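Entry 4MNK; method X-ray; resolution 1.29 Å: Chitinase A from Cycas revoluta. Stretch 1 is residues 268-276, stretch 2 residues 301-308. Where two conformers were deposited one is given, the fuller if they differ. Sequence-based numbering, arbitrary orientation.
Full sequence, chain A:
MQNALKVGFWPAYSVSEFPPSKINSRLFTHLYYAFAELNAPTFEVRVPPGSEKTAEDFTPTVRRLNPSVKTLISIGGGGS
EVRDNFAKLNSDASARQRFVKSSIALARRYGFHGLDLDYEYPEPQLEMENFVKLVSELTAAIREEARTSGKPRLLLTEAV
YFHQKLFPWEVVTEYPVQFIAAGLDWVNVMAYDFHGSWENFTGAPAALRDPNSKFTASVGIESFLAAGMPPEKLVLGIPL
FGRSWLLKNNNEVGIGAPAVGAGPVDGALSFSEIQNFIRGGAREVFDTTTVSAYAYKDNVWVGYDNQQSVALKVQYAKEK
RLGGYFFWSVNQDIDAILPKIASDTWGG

Stretch 1 268-276: ALSFSEIQN
Stretch 2 (301-308) WVGYDNQQ

Stretch 1 runs as a strand from A268 to S270 (L269 phi/psi -136/129), then turns into a helix from F271 onward, phi near -60 and psi near -40. Stretch 2 is a strand from W301 to Y304 (V302 -135/134), a two-residue link, D305 (-102/135) and N306 (-116/-171), and a helix starting at Q307 (-56/-44). Helix 271-276 and strand 301-304 run at 133° in N-to-C direction, their axes 10.4 Å apart at closest. In register, L269 CA lies 7.7 Å from V302 CA and F271 CA 7.6 Å from Y304 CA; this spacing leaves room for side chains, and no direct hydrogen bond crosses. S270 (chi1 p) caps the first helix, S270 OG accepting from E273 N at 3.0 Å. I274 (m, t) is central: I274 CG2 sits 3.6 Å from the Y304 ring centroid, 12° off the normal, a CH-pi contact, while I274 CD1 reaches Y304 CB at 3.6 Å and V302 CG2 at 3.9 Å. Y304 and V302 are both chi1 p. F271 (chi1 t, chi2 -106°) brings its ring edge to Y304, F271 CD2 to Y304 CD1 4.3 Å; F271 CE2 is 3.5 Å from D305 O, which finds no polar partner. Q275 (m, m) and Q307 (chi1 m) are bridged by a water, which accepts from Q275 NE2 (2.8 Å) and donates to Q307 OE1 (3.1 Å).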

# COMPACT_ATOMS: atom_id res chain seq x y z
N ALA A 268 6.58 -7.24 13.11
CA ALA A 268 6.27 -5.89 12.62
C ALA A 268 6.02 -4.90 13.74
O ALA A 268 5.31 -5.20 14.71
CB ALA A 268 5.09 -5.94 11.67
N LEU A 269 6.57 -3.70 13.59
CA LEU A 269 6.46 -2.66 14.60
C LEU A 269 6.14 -1.33 13.93
O LEU A 269 6.81 -0.94 12.98
CB LEU A 269 7.78 -2.55 15.36
CG LEU A 269 7.73 -1.97 16.77
CD1 LEU A 269 6.77 -2.77 17.64
CD2 LEU A 269 9.12 -1.93 17.39
N SER A 270 5.11 -0.64 14.42
CA SER A 270 4.71 0.65 13.86
C SER A 270 5.82 1.68 14.06
O SER A 270 6.60 1.57 15.01
CB SER A 270 3.43 1.15 14.51
OG SER A 270 3.68 1.61 15.83
N PHE A 271 5.89 2.67 13.18
CA PHE A 271 6.86 3.75 13.33
C PHE A 271 6.76 4.39 14.72
O PHE A 271 7.79 4.66 15.35
CB PHE A 271 6.70 4.80 12.24
CG PHE A 271 7.70 5.92 12.32
CD1 PHE A 271 7.33 7.18 12.78
CD2 PHE A 271 9.03 5.70 11.96
CE1 PHE A 271 8.26 8.21 12.86
CE2 PHE A 271 9.97 6.73 12.04
CZ PHE A 271 9.58 7.98 12.49
N SER A 272 5.54 4.64 15.19
CA SER A 272 5.33 5.22 16.51
C SER A 272 5.93 4.35 17.62
O SER A 272 6.55 4.87 18.55
CB SER A 272 3.85 5.50 16.75
OG SER A 272 3.39 6.50 15.86
N GLU A 273 5.76 3.04 17.51
CA GLU A 273 6.37 2.12 18.47
C GLU A 273 7.89 2.08 18.34
O GLU A 273 8.59 1.90 19.34
CB GLU A 273 5.76 0.72 18.38
CG GLU A 273 4.32 0.61 18.89
CD GLU A 273 4.14 0.94 20.37
OE1 GLU A 273 5.14 0.92 21.13
OE2 GLU A 273 2.99 1.21 20.79
N ILE A 274 8.40 2.27 17.13
CA ILE A 274 9.85 2.37 16.91
C ILE A 274 10.41 3.63 17.57
O ILE A 274 11.50 3.59 18.15
CB ILE A 274 10.20 2.31 15.40
CG1 ILE A 274 9.85 0.93 14.84
CG2 ILE A 274 11.68 2.62 15.17
CD1 ILE A 274 9.81 0.84 13.33
N GLN A 275 9.66 4.73 17.51
CA GLN A 275 10.04 5.95 18.22
C GLN A 275 10.10 5.72 19.74
O GLN A 275 11.02 6.19 20.41
CB GLN A 275 9.10 7.11 17.89
CG GLN A 275 9.05 7.49 16.41
CD GLN A 275 10.41 7.90 15.86
OE1 GLN A 275 10.85 9.03 16.05
NE2 GLN A 275 11.07 6.98 15.17
N ASN A 276 9.12 4.98 20.26
CA ASN A 276 9.13 4.57 21.67
C ASN A 276 10.35 3.71 21.99
O ASN A 276 10.99 3.89 23.03
CB ASN A 276 7.85 3.81 22.03
CG ASN A 276 6.60 4.67 21.92
OD1 ASN A 276 6.66 5.90 21.93
ND2 ASN A 276 5.44 4.02 21.84
N TRP A 301 16.01 -6.04 17.03
CA TRP A 301 16.51 -5.28 15.90
C TRP A 301 15.34 -5.00 14.96
O TRP A 301 14.58 -5.91 14.64
CB TRP A 301 17.56 -6.11 15.16
CG TRP A 301 18.46 -5.41 14.17
CD1 TRP A 301 19.74 -5.01 14.40
CD2 TRP A 301 18.17 -5.08 12.80
NE1 TRP A 301 20.27 -4.44 13.26
CE2 TRP A 301 19.33 -4.47 12.27
CE3 TRP A 301 17.05 -5.23 11.97
CZ2 TRP A 301 19.41 -4.02 10.95
CZ3 TRP A 301 17.13 -4.77 10.66
CH2 TRP A 301 18.30 -4.17 10.16
N VAL A 302 15.20 -3.76 14.52
CA VAL A 302 14.11 -3.40 13.61
C VAL A 302 14.62 -2.53 12.46
O VAL A 302 15.38 -1.59 12.69
CB VAL A 302 12.92 -2.74 14.37
CG1 VAL A 302 13.34 -1.44 15.05
CG2 VAL A 302 11.72 -2.52 13.44
N GLY A 303 14.22 -2.87 11.24
CA GLY A 303 14.54 -2.07 10.06
C GLY A 303 13.30 -1.34 9.58
O GLY A 303 12.21 -1.92 9.54
N TYR A 304 13.46 -0.07 9.22
CA TYR A 304 12.32 0.80 8.94
C TYR A 304 12.76 2.03 8.15
O TYR A 304 13.95 2.19 7.84
CB TYR A 304 11.65 1.25 10.25
CG TYR A 304 12.59 1.98 11.18
CD1 TYR A 304 12.57 3.37 11.28
CD2 TYR A 304 13.54 1.28 11.94
CE1 TYR A 304 13.46 4.05 12.11
CE2 TYR A 304 14.42 1.94 12.77
CZ TYR A 304 14.38 3.32 12.86
OH TYR A 304 15.27 3.96 13.69
N ASP A 305 11.80 2.89 7.82
CA ASP A 305 12.09 4.18 7.22
C ASP A 305 11.99 5.28 8.25
O ASP A 305 11.05 5.32 9.05
CB ASP A 305 11.16 4.45 6.04
CG ASP A 305 11.63 3.78 4.77
OD1 ASP A 305 12.70 4.17 4.26
OD2 ASP A 305 10.93 2.86 4.29
N ASN A 306 12.97 6.18 8.25
CA ASN A 306 12.96 7.32 9.15
C ASN A 306 12.87 8.64 8.39
O ASN A 306 12.65 8.66 7.18
CB ASN A 306 14.14 7.28 10.14
CG ASN A 306 15.48 7.58 9.49
OD1 ASN A 306 15.59 7.81 8.28
ND2 ASN A 306 16.53 7.58 10.31
N GLN A 307 13.05 9.74 9.11
CA GLN A 307 12.92 11.07 8.53
C GLN A 307 13.84 11.26 7.32
O GLN A 307 13.43 11.79 6.28
CB GLN A 307 13.18 12.13 9.61
CG GLN A 307 12.15 12.13 10.77
CD GLN A 307 12.54 11.28 11.99
OE1 GLN A 307 13.01 10.14 11.87
NE2 GLN A 307 12.29 11.82 13.17
N GLN A 308 15.08 10.81 7.46
CA GLN A 308 16.06 10.92 6.38
C GLN A 308 15.74 10.03 5.18
O GLN A 308 15.76 10.48 4.04
CB GLN A 308 17.47 10.64 6.90
CG GLN A 308 18.56 10.89 5.86
CD GLN A 308 19.96 10.77 6.43
OE1 GLN A 308 20.15 10.37 7.58
NE2 GLN A 308 20.94 11.14 5.62
O HOH W 1 13.33 7.73 13.78